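Local structure of ulvan Lyase-PL25 (Pseudoalteromonas sp. PLSV, 5UAM) at residues F29-G35 with V55-P60; A39-H43 with A223-K227; I234-D238 with T304-H310; Q336-V340 with N372-L376; N380-V386 with R407-F413. The protein degrades ulvan, the sulfated cell-wall polysaccharide of green seaweeds, as a polysaccharide lyase of family 25 built on a beta-propeller. One frame throughout, in Å; residues are numbered along the deposited sequence.

From the N terminus, interaction 1 closes a short loop by laying 29-35 against 55-60, which belong to adjacent sheets of the propeller. Interaction 2 starts inside that loop, at 39-43, and reaches far ahead to 223-227, so the two cross. The others follow in series. Interaction 3 opens on strand 232-243, the neighbour of strand 217-227 used by interaction 2, and joins it to strand 303-311; Trp-224 packs against Gly-307 and Thr-309. Interaction 4 links the sheet of 303-311 to the next one through 336-340 and 372-376. Interaction 5 continues along strand 373-381 and carries the chain to the sheet that 29-35 completes in interaction 1.

Interaction 1: residues F29-G35 with V55-P60; sequences FADNGVG and VSYQGP
Tyr-57 OH donates to Asn-32 OD1 over 2.7 Å, the shortest polar bond between 29-35 and 55-60. The hydroxyl lies in the plane of the amide carbonyl, on a lone pair, at a C=O...donor angle of 135°. The two side chains cross at about a right angle, with amide and phenol planes 59° apart. Tyr-57 turns CG in between its own N and carbonyl carbon (chi1 64°), which stands the ring up toward 29-35. Ala-30 CB flanks the hydroxyl, 3.3 Å from Tyr-57 OH. On the same ring, Phe-29 points its edge at the phenol face in an offset edge-to-face pair, with Phe-29 CE1 3.9 Å from Tyr-57 CE1, while Phe-29 CZ rests 3.7 Å from Val-55 CG2. Strand 30-33 comes from the N-terminal end of the chain yet completes a sheet with the C-terminal strands 412-415, 428-433 and 439-444, the velcro-like closure of a beta-propeller; here that sheet packs on strand 52-58 of the next one, and Tyr-57 also touches Met-441. Pro-60 covers the far end of the contact, its CD 3.2 Å from Asn-32 O and near Asn-32 ND2 as well. Beyond it the backbones meet directly, Val-34 N donating to Gln-58 O at 3.2 Å. The extended Gln-58 side chain then reaches Val-34 as well: NE2 donates to Val-34 O at 3.0 Å, from above the carbonyl plane rather than on a lone pair. Gln-58 NE2 has a second acceptor in OD1 of Asn-98, a probable substrate-binding residue.

Interaction 2: residues A39-H43 with A223-K227; sequences AIVQH and AWAGK
His-43 and Trp-224 bury the most surface here, as an offset stack of the imidazole on the five-membered ring of the indole. The stack packs 39-43, a loop between strands 30-33 and 46-49, on strand 217-227 near the centre of the propeller. The planes are 8° apart and the centroids 3.9 Å, and His-43 CD2 comes within 3.2 Å of Trp-224 NE1. His-43 CG sits between its own N and carbonyl carbon (chi1 72°), which swings the ring over the indole. The indole edge is used as well: Trp-224 NE1 donates to Ile-40 O over 3.1 Å at 155°, with the oxygen in the ring plane but the donor above the carbonyl plane. Val-41 CG2 lies 4.1 Å from Ala-223 O and touches Tyr-164, the probable proton acceptor of catalysis. A leucine in place of Trp-224 would probably leave the face of His-43 without its stack and Ile-40 O without this donor. Gln-166 ties the two segments together: its OE1 takes bonds from His-43 NE2 and Ala-225 N, and its NE2 donates to Ala-223 O. With OE1 as an acceptor, His-43 NE2 probably carries a proton, and this bond together with the stack sets the imidazole's rotation.

Interaction 3: residues I234-D238 with T304-H310; sequences IVSYD and TFNGSTH
Asp-238 and Thr-304 make the shortest direct bond, Thr-304 OG1 donating to Asp-238 OD2 at 2.7 Å on its anti lone pair. The same OD2 takes a salt bridge from Arg-258 NE, so one carboxylate oxygen is gripped by hydroxyl and guanidinium together. A second, longer bond reaches backbone: Asn-306 ND2 donates to Ser-236 O over 3.3 Å at 146°, from above the carbonyl plane. One water adds to these bonds, donating to Asn-306 OD1 at 2.7 Å and bonding Ser-236 OG, also at 2.7 Å. Both ends of the Asn-306 amide are therefore used, which should fix its flip.

Van der Waals contacts gather mainly at Thr-309. With its OG1 opposite the backbone N (chi1 -180°), the hydroxyl bonds to His-318 O and CG2 is left to face Ser-236 OG at 3.5 Å. Ile-234 CG1 packs 3.9 Å from the same Thr-309 CG2. Separately, Asn-306 CB makes a carbon-oxygen contact with Asp-238 OD1 at 3.4 Å.

The two strand segments run nearly antiparallel, their directions 157° apart, but belong to different sheets of the propeller and meet through side chains. Strand 303-311 bends in a classic beta bulge, where Gly-307 and Ser-308 both face Ala-320 of strand 317-324, while strand 232-243 lies between 217-227, whose Trp-224 packs on Asn-306 and Ser-308, and 258-267.

Interaction 4: residues Q336-V340 with N372-L376; sequences QTRHV and NIRYL
His-339 reaches from strand 336-342 to Ile-373 and Tyr-375 of strand 373-381, a bridge between consecutive sheets of the beta-propeller. Its CG stands opposite the backbone N (chi1 -165°), which carries the ring out from the strand toward the neighbouring sheet. CB is the first atom to meet the other strand, 3.8 Å from Tyr-375 OH, and CG too stays near the hydroxyl. Next comes ND1, hydrogen-bonded to Tyr-375 OH at 2.8 Å and nearly straight at 177°; either atom could be the donor. The hydroxyl lies in the imidazole plane, and the two rings meet rim to rim with their planes 89° apart, neither covering the other's face. CE1 then touches Ile-373 CG2 at 3.7 Å, the methyl that stands over the ring face in a CH-pi contact. At the tip, NE2 lies 3.6 Å from Ile-373 CD1 and bonds to ND1 of His-318, while CD2 touches the same CD1. Both ring nitrogens of this buried residue thus have polar partners, and Phe-365 meets the ring edge-to-face. A leucine in place of His-339 would probably leave the Tyr-375 hydroxyl and His-318 ND1 without their mates, setting the phenol end freer to shift. The phenol is also touched from Thr-337, whose CG2 lies 3.8 Å from Tyr-375 CE2; Thr-337 OG1 is engaged by Asn-322. On the other side of strand 336-342, Arg-338 grips Gln-336 side-on, NE donating to Gln-336 O at 3.0 Å and NH2 to Gln-336 OE1 at 3.1 Å.

Interaction 5: residues N380-V386 with R407-F413; sequences NQDNDAV and RKDNASF
Ala-385 and Lys-408 form an antiparallel hydrogen-bonded pair, Ala-385 N to Lys-408 O at 2.8 Å and Lys-408 N to Ala-385 O at 2.9 Å, with Val-386 and Arg-407 following as a non-hydrogen-bonded pair. On the Val-386 side of this hairpin, Arg-407 lies fully extended, and Val-386 CG2 sits over a face of the guanidinium, 3.5 Å from Arg-407 NH2. The guanidinium edge is taken by Gln-381: NH1 donates to Gln-381 OE1 in the carbonyl plane and on a lone pair, though the modelled 2.5 Å is shorter than such a bond should be and so doubtful; a water accepts from Arg-407 NH2 and donates weakly to the same Gln-381 oxygen. Asp-384 OD2 adds a long salt bridge, 3.8 Å from Arg-407 NH1. The same OD2 lies only 3.1 Å from Asp-409 OD1, a pairing of like charges that would probably raise the proton affinity of one carboxylate. A type II' turn from Gln-381 to Asp-384 joins strands 373-381 and 384-392; after strand 400-408, outermost in this propeller sheet, the chain passes through 409-411 into strand 412-415 of the adjoining one. That crossing is held by Ala-411 N, which donates to Asn-383 O. Less certain, because they belong to one of two conformers of Asn-380, are its ND2 bond to Ala-411 O at 3.0 Å and a water linking its OD1 to Phe-413 N. On the opposite side from Val-386, Ala-385 CB stands over the centre of the Phe-413 ring, 3.5 Å from its centroid, in a CH-pi contact.

Interaction 1: residues F29-G35 with V55-P60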
# COMPACT_ATOMS: atom_id res chain seq x y z
N PHE A 29 9.85 -18.36 -1.68
CA PHE A 29 8.82 -19.29 -1.23
C PHE A 29 7.78 -19.59 -2.31
O PHE A 29 6.97 -20.50 -2.11
CB PHE A 29 8.13 -18.77 0.03
CG PHE A 29 7.32 -17.51 -0.18
CD1 PHE A 29 6.01 -17.57 -0.62
CD2 PHE A 29 7.87 -16.27 0.08
CE1 PHE A 29 5.28 -16.42 -0.84
CE2 PHE A 29 7.14 -15.10 -0.12
CZ PHE A 29 5.84 -15.19 -0.59
N ALA A 30 7.81 -18.87 -3.43
CA ALA A 30 6.93 -19.10 -4.56
C ALA A 30 7.59 -18.48 -5.78
O ALA A 30 8.45 -17.60 -5.67
CB ALA A 30 5.55 -18.46 -4.34
N ASP A 31 7.18 -18.96 -6.96
CA ASP A 31 7.80 -18.50 -8.20
C ASP A 31 6.78 -18.20 -9.29
O ASP A 31 7.10 -18.30 -10.48
CB ASP A 31 8.84 -19.50 -8.70
CG ASP A 31 8.26 -20.87 -8.99
OD1 ASP A 31 7.04 -21.06 -8.82
OD2 ASP A 31 9.05 -21.74 -9.42
N ASN A 32 5.57 -17.77 -8.91
CA ASN A 32 4.50 -17.55 -9.88
C ASN A 32 3.91 -16.14 -9.82
O ASN A 32 2.82 -15.93 -10.34
CB ASN A 32 3.38 -18.58 -9.71
CG ASN A 32 2.67 -18.49 -8.39
OD1 ASN A 32 3.11 -17.81 -7.46
ND2 ASN A 32 1.52 -19.17 -8.30
N GLY A 33 4.61 -15.16 -9.25
CA GLY A 33 4.10 -13.81 -9.28
C GLY A 33 3.99 -13.28 -10.70
O GLY A 33 4.71 -13.71 -11.59
N VAL A 34 3.08 -12.31 -10.90
CA VAL A 34 2.94 -11.63 -12.19
C VAL A 34 2.89 -10.12 -12.00
O VAL A 34 2.49 -9.61 -10.96
CB VAL A 34 1.72 -12.08 -13.02
CG1 VAL A 34 1.70 -13.58 -13.16
CG2 VAL A 34 0.42 -11.57 -12.44
N GLY A 35 3.29 -9.42 -13.06
CA GLY A 35 3.15 -7.96 -13.07
C GLY A 35 3.98 -7.33 -11.98
O GLY A 35 5.19 -7.57 -11.87
N VAL A 55 1.43 -14.54 4.25
CA VAL A 55 1.90 -13.66 3.17
C VAL A 55 0.97 -13.80 1.97
O VAL A 55 0.49 -14.90 1.67
CB VAL A 55 3.35 -13.99 2.79
CG1 VAL A 55 4.27 -13.78 4.01
CG2 VAL A 55 3.49 -15.41 2.25
N SER A 56 0.71 -12.68 1.29
CA SER A 56 -0.12 -12.69 0.10
C SER A 56 0.48 -11.82 -0.99
O SER A 56 1.15 -10.81 -0.73
CB SER A 56 -1.56 -12.27 0.40
OG SER A 56 -1.66 -10.88 0.68
N TYR A 57 0.21 -12.21 -2.24
CA TYR A 57 0.78 -11.53 -3.40
C TYR A 57 -0.08 -11.88 -4.61
O TYR A 57 -0.93 -12.77 -4.57
CB TYR A 57 2.26 -11.94 -3.63
CG TYR A 57 2.37 -13.41 -3.96
CD1 TYR A 57 2.33 -14.38 -2.96
CD2 TYR A 57 2.45 -13.83 -5.29
CE1 TYR A 57 2.35 -15.72 -3.28
CE2 TYR A 57 2.48 -15.19 -5.61
CZ TYR A 57 2.42 -16.13 -4.60
OH TYR A 57 2.46 -17.47 -4.91
N GLN A 58 0.17 -11.18 -5.72
CA GLN A 58 -0.57 -11.39 -6.96
C GLN A 58 0.13 -12.43 -7.83
O GLN A 58 1.28 -12.26 -8.23
CB GLN A 58 -0.64 -10.05 -7.67
CG GLN A 58 -1.32 -10.06 -8.99
CD GLN A 58 -1.24 -8.71 -9.62
OE1 GLN A 58 -2.05 -7.83 -9.32
NE2 GLN A 58 -0.25 -8.50 -10.45
N GLY A 59 -0.61 -13.49 -8.15
CA GLY A 59 -0.12 -14.60 -8.93
C GLY A 59 -0.77 -14.67 -10.30
O GLY A 59 -1.30 -13.68 -10.81
N PRO A 60 -0.72 -15.85 -10.93
CA PRO A 60 -1.23 -15.99 -12.30
C PRO A 60 -2.65 -15.45 -12.44
O PRO A 60 -3.49 -15.58 -11.54
CB PRO A 60 -1.17 -17.50 -12.54
CG PRO A 60 -0.02 -17.95 -11.67
CD PRO A 60 -0.12 -17.09 -10.43

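Interaction 2: residues A39-H43 with A223-K227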
# COMPACT_ATOMS: atom_id res chain seq x y z
N ALA A 39 2.90 -4.11 -3.51
CA ALA A 39 3.10 -2.66 -3.45
C ALA A 39 2.82 -2.20 -2.03
O ALA A 39 2.05 -2.83 -1.31
CB ALA A 39 2.19 -1.91 -4.41
N ILE A 40 3.37 -1.05 -1.66
CA ILE A 40 3.18 -0.53 -0.32
C ILE A 40 1.73 -0.13 -0.08
O ILE A 40 1.25 -0.22 1.05
CB ILE A 40 4.18 0.62 -0.08
CG1 ILE A 40 5.57 0.00 0.17
CG2 ILE A 40 3.77 1.50 1.09
CD1 ILE A 40 6.70 0.96 0.10
N VAL A 41 0.99 0.28 -1.13
CA VAL A 41 -0.37 0.77 -0.90
C VAL A 41 -1.35 -0.35 -0.54
O VAL A 41 -2.28 -0.12 0.25
CB VAL A 41 -0.85 1.64 -2.06
CG1 VAL A 41 -1.07 0.84 -3.31
CG2 VAL A 41 -2.14 2.38 -1.65
N GLN A 42 -1.20 -1.54 -1.12
CA GLN A 42 -2.06 -2.67 -0.76
C GLN A 42 -1.47 -3.32 0.47
O GLN A 42 -0.58 -4.17 0.37
CB GLN A 42 -2.23 -3.69 -1.88
CG GLN A 42 -3.15 -3.25 -3.01
CD GLN A 42 -2.47 -2.51 -4.14
OE1 GLN A 42 -1.23 -2.37 -4.20
NE2 GLN A 42 -3.28 -2.03 -5.07
N HIS A 43 -1.98 -2.94 1.63
CA HIS A 43 -1.38 -3.38 2.88
C HIS A 43 -2.46 -3.60 3.93
O HIS A 43 -3.51 -2.93 3.92
CB HIS A 43 -0.37 -2.35 3.39
CG HIS A 43 -1.00 -1.11 3.92
ND1 HIS A 43 -1.19 -0.89 5.26
CD2 HIS A 43 -1.59 -0.08 3.28
CE1 HIS A 43 -1.83 0.26 5.43
NE2 HIS A 43 -2.10 0.76 4.24
N ALA A 223 -4.32 7.96 -0.93
CA ALA A 223 -4.18 7.92 0.52
C ALA A 223 -3.57 6.60 0.97
O ALA A 223 -3.69 5.58 0.31
CB ALA A 223 -5.56 8.09 1.20
N TRP A 224 -2.92 6.66 2.13
CA TRP A 224 -2.40 5.50 2.83
C TRP A 224 -2.85 5.61 4.27
O TRP A 224 -2.50 6.57 4.98
CB TRP A 224 -0.88 5.45 2.75
CG TRP A 224 -0.24 4.14 3.12
CD1 TRP A 224 0.14 3.14 2.26
CD2 TRP A 224 0.11 3.68 4.43
NE1 TRP A 224 0.72 2.11 2.95
CE2 TRP A 224 0.71 2.42 4.29
CE3 TRP A 224 -0.01 4.22 5.72
CZ2 TRP A 224 1.17 1.69 5.38
CZ3 TRP A 224 0.45 3.48 6.79
CH2 TRP A 224 1.02 2.25 6.62
N ALA A 225 -3.64 4.63 4.71
CA ALA A 225 -4.18 4.59 6.05
C ALA A 225 -3.53 3.48 6.84
O ALA A 225 -3.38 2.35 6.35
CB ALA A 225 -5.69 4.33 6.00
N GLY A 226 -3.16 3.76 8.09
CA GLY A 226 -2.57 2.78 8.96
C GLY A 226 -2.96 3.02 10.40
O GLY A 226 -3.59 4.03 10.73
N LYS A 227 -2.57 2.10 11.27
CA LYS A 227 -2.83 2.26 12.69
C LYS A 227 -2.04 3.42 13.25
O LYS A 227 -0.88 3.67 12.88
CB LYS A 227 -2.41 1.01 13.43
CG LYS A 227 -3.48 -0.02 13.48
CD LYS A 227 -4.46 0.30 14.59
CE LYS A 227 -5.29 -0.92 14.93
NZ LYS A 227 -4.46 -2.03 15.48

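Interaction 3: residues I234-D238 with T304-H310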
# COMPACT_ATOMS: atom_id res chain seq x y z
N ILE A 234 -4.36 6.67 11.24
CA ILE A 234 -3.67 7.82 10.67
C ILE A 234 -3.62 7.66 9.16
O ILE A 234 -3.59 6.54 8.63
CB ILE A 234 -2.26 8.02 11.27
CG1 ILE A 234 -1.36 6.82 11.04
CG2 ILE A 234 -2.38 8.38 12.76
CD1 ILE A 234 0.09 7.08 11.43
N VAL A 235 -3.69 8.79 8.45
CA VAL A 235 -3.81 8.77 6.99
C VAL A 235 -2.89 9.84 6.41
O VAL A 235 -3.03 11.03 6.74
CB VAL A 235 -5.26 9.01 6.53
CG1 VAL A 235 -5.36 8.87 5.01
CG2 VAL A 235 -6.21 8.05 7.26
N SER A 236 -1.98 9.44 5.51
CA SER A 236 -1.20 10.37 4.72
C SER A 236 -1.68 10.30 3.29
O SER A 236 -2.14 9.26 2.82
CB SER A 236 0.30 10.11 4.81
OG SER A 236 0.59 8.79 4.39
N TYR A 237 -1.60 11.41 2.58
CA TYR A 237 -2.17 11.42 1.24
C TYR A 237 -1.50 12.49 0.40
O TYR A 237 -1.02 13.49 0.92
CB TYR A 237 -3.69 11.62 1.27
CG TYR A 237 -4.27 12.73 2.12
CD1 TYR A 237 -4.39 12.59 3.51
CD2 TYR A 237 -4.80 13.87 1.53
CE1 TYR A 237 -5.00 13.56 4.26
CE2 TYR A 237 -5.41 14.84 2.29
CZ TYR A 237 -5.51 14.68 3.66
OH TYR A 237 -6.15 15.66 4.40
N ASP A 238 -1.46 12.26 -0.91
CA ASP A 238 -1.07 13.30 -1.86
C ASP A 238 -2.24 13.63 -2.78
O ASP A 238 -3.25 12.91 -2.84
CB ASP A 238 0.25 12.99 -2.62
CG ASP A 238 0.19 11.78 -3.56
OD1 ASP A 238 -0.59 10.84 -3.36
OD2 ASP A 238 1.00 11.75 -4.53
N THR A 304 4.65 13.68 -7.12
CA THR A 304 4.70 12.75 -6.00
C THR A 304 4.10 11.39 -6.32
O THR A 304 3.35 11.20 -7.28
CB THR A 304 3.97 13.34 -4.78
OG1 THR A 304 2.68 13.79 -5.19
CG2 THR A 304 4.78 14.50 -4.21
N PHE A 305 4.47 10.44 -5.48
CA PHE A 305 3.86 9.12 -5.44
C PHE A 305 3.86 8.76 -3.97
O PHE A 305 4.91 8.79 -3.32
CB PHE A 305 4.68 8.11 -6.25
CG PHE A 305 4.07 6.73 -6.32
CD1 PHE A 305 3.05 6.45 -7.22
CD2 PHE A 305 4.53 5.71 -5.50
CE1 PHE A 305 2.50 5.18 -7.28
CE2 PHE A 305 3.98 4.45 -5.57
CZ PHE A 305 2.98 4.20 -6.45
N ASN A 306 2.68 8.52 -3.43
CA ASN A 306 2.54 8.44 -1.99
C ASN A 306 3.30 7.24 -1.41
O ASN A 306 3.57 6.23 -2.08
CB ASN A 306 1.06 8.38 -1.62
CG ASN A 306 0.81 8.78 -0.21
OD1 ASN A 306 1.51 9.60 0.35
ND2 ASN A 306 -0.23 8.19 0.38
N GLY A 307 3.64 7.37 -0.13
CA GLY A 307 4.32 6.34 0.63
C GLY A 307 3.46 5.89 1.78
O GLY A 307 2.41 5.31 1.54
N SER A 308 3.89 6.11 3.02
CA SER A 308 3.22 5.58 4.19
C SER A 308 3.48 6.52 5.35
O SER A 308 4.25 7.48 5.25
CB SER A 308 3.75 4.19 4.52
OG SER A 308 5.16 4.29 4.71
N THR A 309 2.83 6.24 6.48
CA THR A 309 2.98 7.08 7.67
C THR A 309 2.94 6.21 8.92
O THR A 309 2.21 5.22 8.99
CB THR A 309 1.90 8.19 7.69
OG1 THR A 309 2.05 9.01 8.85
CG2 THR A 309 0.51 7.63 7.68
N HIS A 310 3.73 6.62 9.92
CA HIS A 310 3.82 5.93 11.20
C HIS A 310 4.11 6.95 12.28
O HIS A 310 4.78 7.96 12.04
CB HIS A 310 4.97 4.90 11.20
CG HIS A 310 4.88 3.89 10.12
ND1 HIS A 310 3.98 2.85 10.15
CD2 HIS A 310 5.59 3.75 8.97
CE1 HIS A 310 4.12 2.12 9.05
NE2 HIS A 310 5.10 2.64 8.33
O HOH W 1 2.70 9.22 2.73

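Interaction 4: residues Q336-V340 with N372-L376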
# COMPACT_ATOMS: atom_id res chain seq x y z
N GLN A 336 12.02 9.59 -5.86
CA GLN A 336 12.80 9.08 -4.74
C GLN A 336 12.07 9.33 -3.43
O GLN A 336 11.46 10.39 -3.24
CB GLN A 336 14.14 9.81 -4.66
CG GLN A 336 14.94 9.80 -5.96
CD GLN A 336 14.43 10.79 -6.99
OE1 GLN A 336 14.16 11.94 -6.68
NE2 GLN A 336 14.35 10.35 -8.24
N THR A 337 12.17 8.37 -2.50
CA THR A 337 11.56 8.52 -1.18
C THR A 337 12.25 9.61 -0.39
O THR A 337 13.48 9.69 -0.36
CB THR A 337 11.68 7.22 -0.39
OG1 THR A 337 11.58 6.10 -1.27
CG2 THR A 337 10.60 7.12 0.67
N ARG A 338 11.44 10.44 0.27
CA ARG A 338 11.88 11.49 1.18
C ARG A 338 11.14 11.35 2.50
O ARG A 338 10.03 10.81 2.56
CB ARG A 338 11.60 12.87 0.59
CG ARG A 338 12.27 13.10 -0.75
CD ARG A 338 11.27 13.30 -1.88
NE ARG A 338 11.96 13.31 -3.16
CZ ARG A 338 12.58 14.35 -3.69
NH1 ARG A 338 12.61 15.52 -3.05
NH2 ARG A 338 13.19 14.24 -4.86
N HIS A 339 11.76 11.85 3.58
CA HIS A 339 11.21 11.69 4.92
C HIS A 339 10.75 13.04 5.47
O HIS A 339 11.51 14.02 5.40
CB HIS A 339 12.23 11.07 5.87
CG HIS A 339 11.60 10.58 7.13
ND1 HIS A 339 10.87 9.42 7.15
CD2 HIS A 339 11.50 11.12 8.36
CE1 HIS A 339 10.37 9.24 8.36
NE2 HIS A 339 10.75 10.25 9.11
N VAL A 340 9.53 13.06 6.03
CA VAL A 340 8.93 14.25 6.62
C VAL A 340 8.44 13.88 8.01
O VAL A 340 8.02 12.75 8.24
CB VAL A 340 7.73 14.68 5.73
CG1 VAL A 340 6.85 15.72 6.43
CG2 VAL A 340 8.23 15.17 4.38
N ASN A 372 15.21 8.61 15.49
CA ASN A 372 15.72 7.31 15.07
C ASN A 372 14.73 6.69 14.08
O ASN A 372 13.65 6.22 14.48
CB ASN A 372 15.91 6.41 16.29
CG ASN A 372 16.44 5.02 15.93
OD1 ASN A 372 16.19 4.50 14.84
ND2 ASN A 372 17.18 4.42 16.85
N ILE A 373 15.09 6.71 12.80
CA ILE A 373 14.24 6.19 11.73
C ILE A 373 15.05 5.22 10.88
O ILE A 373 16.20 5.50 10.53
CB ILE A 373 13.77 7.36 10.86
CG1 ILE A 373 13.03 8.41 11.70
CG2 ILE A 373 12.91 6.87 9.71
CD1 ILE A 373 13.45 9.82 11.39
N ARG A 374 14.45 4.07 10.56
CA ARG A 374 15.08 3.06 9.71
C ARG A 374 14.15 2.77 8.55
O ARG A 374 12.99 2.42 8.77
CB ARG A 374 15.27 1.73 10.44
CG ARG A 374 16.30 1.65 11.52
CD ARG A 374 16.16 0.29 12.20
NE ARG A 374 16.87 -0.77 11.49
CZ ARG A 374 16.53 -2.06 11.50
NH1 ARG A 374 15.45 -2.48 12.14
NH2 ARG A 374 17.27 -2.93 10.84
N TYR A 375 14.65 2.88 7.32
CA TYR A 375 13.93 2.45 6.14
C TYR A 375 14.48 1.13 5.66
O TYR A 375 15.69 0.91 5.69
CB TYR A 375 14.11 3.43 4.98
CG TYR A 375 13.16 4.60 4.98
CD1 TYR A 375 13.39 5.71 5.78
CD2 TYR A 375 12.03 4.59 4.18
CE1 TYR A 375 12.51 6.77 5.78
CE2 TYR A 375 11.14 5.65 4.16
CZ TYR A 375 11.38 6.74 4.97
OH TYR A 375 10.49 7.80 4.95
N LEU A 376 13.59 0.26 5.20
CA LEU A 376 13.98 -0.85 4.35
C LEU A 376 13.52 -0.43 2.95
O LEU A 376 12.31 -0.32 2.69
CB LEU A 376 13.35 -2.15 4.84
CG LEU A 376 13.79 -3.42 4.11
CD1 LEU A 376 15.30 -3.53 4.04
CD2 LEU A 376 13.23 -4.66 4.82

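Interaction 5: residues N380-V386 with R407-F413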
# COMPACT_ATOMS: atom_id res chain seq x y z
N ASN A 380 17.81 0.69 -7.47
CA ASN A 380 18.66 -0.05 -8.39
C ASN A 380 20.04 0.59 -8.46
O ASN A 380 20.19 1.81 -8.35
CB ASN A 380 18.03 -0.23 -9.78
CG ASN A 380 17.13 -1.49 -9.86
OD1 ASN A 380 16.35 -1.76 -8.93
ND2 ASN A 380 17.23 -2.24 -10.95
N GLN A 381 21.04 -0.26 -8.61
CA GLN A 381 22.40 0.17 -8.90
C GLN A 381 22.73 -0.49 -10.22
O GLN A 381 22.82 -1.73 -10.30
CB GLN A 381 23.40 -0.23 -7.82
CG GLN A 381 24.79 0.32 -8.17
CD GLN A 381 25.87 -0.02 -7.17
OE1 GLN A 381 25.95 -1.14 -6.67
NE2 GLN A 381 26.74 0.95 -6.88
N ASP A 382 22.88 0.31 -11.27
CA ASP A 382 23.03 -0.22 -12.62
C ASP A 382 21.78 -1.06 -12.85
O ASP A 382 20.67 -0.59 -12.58
CB ASP A 382 24.37 -0.94 -12.72
CG ASP A 382 25.55 -0.05 -12.36
OD1 ASP A 382 25.56 1.13 -12.79
OD2 ASP A 382 26.47 -0.52 -11.65
N ASN A 383 21.90 -2.30 -13.33
CA ASN A 383 20.74 -3.14 -13.59
C ASN A 383 20.44 -4.09 -12.44
O ASN A 383 19.64 -5.02 -12.61
CB ASN A 383 20.94 -3.91 -14.89
CG ASN A 383 20.35 -3.19 -16.07
OD1 ASN A 383 21.07 -2.71 -16.94
ND2 ASN A 383 19.02 -3.11 -16.10
N ASP A 384 21.04 -3.86 -11.27
CA ASP A 384 20.83 -4.72 -10.11
C ASP A 384 19.79 -4.12 -9.19
O ASP A 384 19.75 -2.91 -8.98
CB ASP A 384 22.11 -4.88 -9.31
CG ASP A 384 23.17 -5.61 -10.07
OD1 ASP A 384 22.92 -6.02 -11.23
OD2 ASP A 384 24.26 -5.76 -9.50
N ALA A 385 18.98 -5.00 -8.60
CA ALA A 385 18.00 -4.61 -7.61
C ALA A 385 18.60 -4.76 -6.22
O ALA A 385 19.21 -5.79 -5.91
CB ALA A 385 16.79 -5.54 -7.74
N VAL A 386 18.42 -3.75 -5.38
CA VAL A 386 18.96 -3.75 -4.02
C VAL A 386 17.82 -3.50 -3.05
O VAL A 386 16.94 -2.66 -3.31
CB VAL A 386 20.06 -2.68 -3.84
CG1 VAL A 386 20.69 -2.81 -2.47
CG2 VAL A 386 21.13 -2.78 -4.95
N ARG A 407 19.73 -8.79 -2.82
CA ARG A 407 20.26 -8.10 -3.98
C ARG A 407 20.24 -9.07 -5.14
O ARG A 407 20.68 -10.21 -4.98
CB ARG A 407 21.69 -7.62 -3.70
CG ARG A 407 22.23 -6.73 -4.79
CD ARG A 407 23.60 -6.14 -4.45
NE ARG A 407 24.07 -5.31 -5.56
CZ ARG A 407 24.48 -4.05 -5.46
NH1 ARG A 407 24.86 -3.42 -6.56
NH2 ARG A 407 24.53 -3.43 -4.28
N LYS A 408 19.67 -8.65 -6.27
CA LYS A 408 19.58 -9.54 -7.43
C LYS A 408 20.00 -8.81 -8.70
O LYS A 408 19.47 -7.75 -9.02
CB LYS A 408 18.17 -10.10 -7.59
CG LYS A 408 17.68 -10.90 -6.38
CD LYS A 408 18.35 -12.24 -6.33
CE LYS A 408 17.89 -13.02 -5.13
NZ LYS A 408 18.59 -14.33 -5.04
N ASP A 409 20.91 -9.41 -9.44
CA ASP A 409 21.31 -8.85 -10.72
C ASP A 409 20.15 -8.94 -11.71
O ASP A 409 19.34 -9.87 -11.69
CB ASP A 409 22.49 -9.64 -11.30
CG ASP A 409 23.63 -9.82 -10.32
OD1 ASP A 409 24.18 -8.81 -9.83
OD2 ASP A 409 24.01 -10.97 -10.05
N ASN A 410 20.12 -7.97 -12.64
CA ASN A 410 19.25 -8.05 -13.80
C ASN A 410 17.78 -8.13 -13.40
O ASN A 410 17.01 -8.90 -13.97
CB ASN A 410 19.65 -9.21 -14.72
CG ASN A 410 21.12 -9.19 -15.03
OD1 ASN A 410 21.84 -10.19 -14.83
ND2 ASN A 410 21.59 -8.08 -15.57
N ALA A 411 17.39 -7.31 -12.43
CA ALA A 411 16.05 -7.38 -11.88
C ALA A 411 15.71 -6.03 -11.26
O ALA A 411 16.56 -5.15 -11.12
CB ALA A 411 15.97 -8.46 -10.80
N SER A 412 14.44 -5.88 -10.89
CA SER A 412 14.00 -4.79 -10.03
C SER A 412 13.02 -5.38 -9.03
O SER A 412 12.42 -6.42 -9.27
CB SER A 412 13.34 -3.64 -10.80
OG SER A 412 12.15 -4.05 -11.43
N PHE A 413 12.89 -4.72 -7.88
CA PHE A 413 12.05 -5.25 -6.82
C PHE A 413 10.76 -4.45 -6.69
O PHE A 413 10.76 -3.22 -6.74
CB PHE A 413 12.74 -5.19 -5.45
CG PHE A 413 13.93 -6.11 -5.28
CD1 PHE A 413 13.99 -7.34 -5.93
CD2 PHE A 413 14.96 -5.77 -4.43
CE1 PHE A 413 15.07 -8.19 -5.76
CE2 PHE A 413 16.07 -6.60 -4.27
CZ PHE A 413 16.12 -7.83 -4.91
O HOH W 2 14.45 -2.33 -7.19
O HOH W 3 24.55 -0.33 -4.06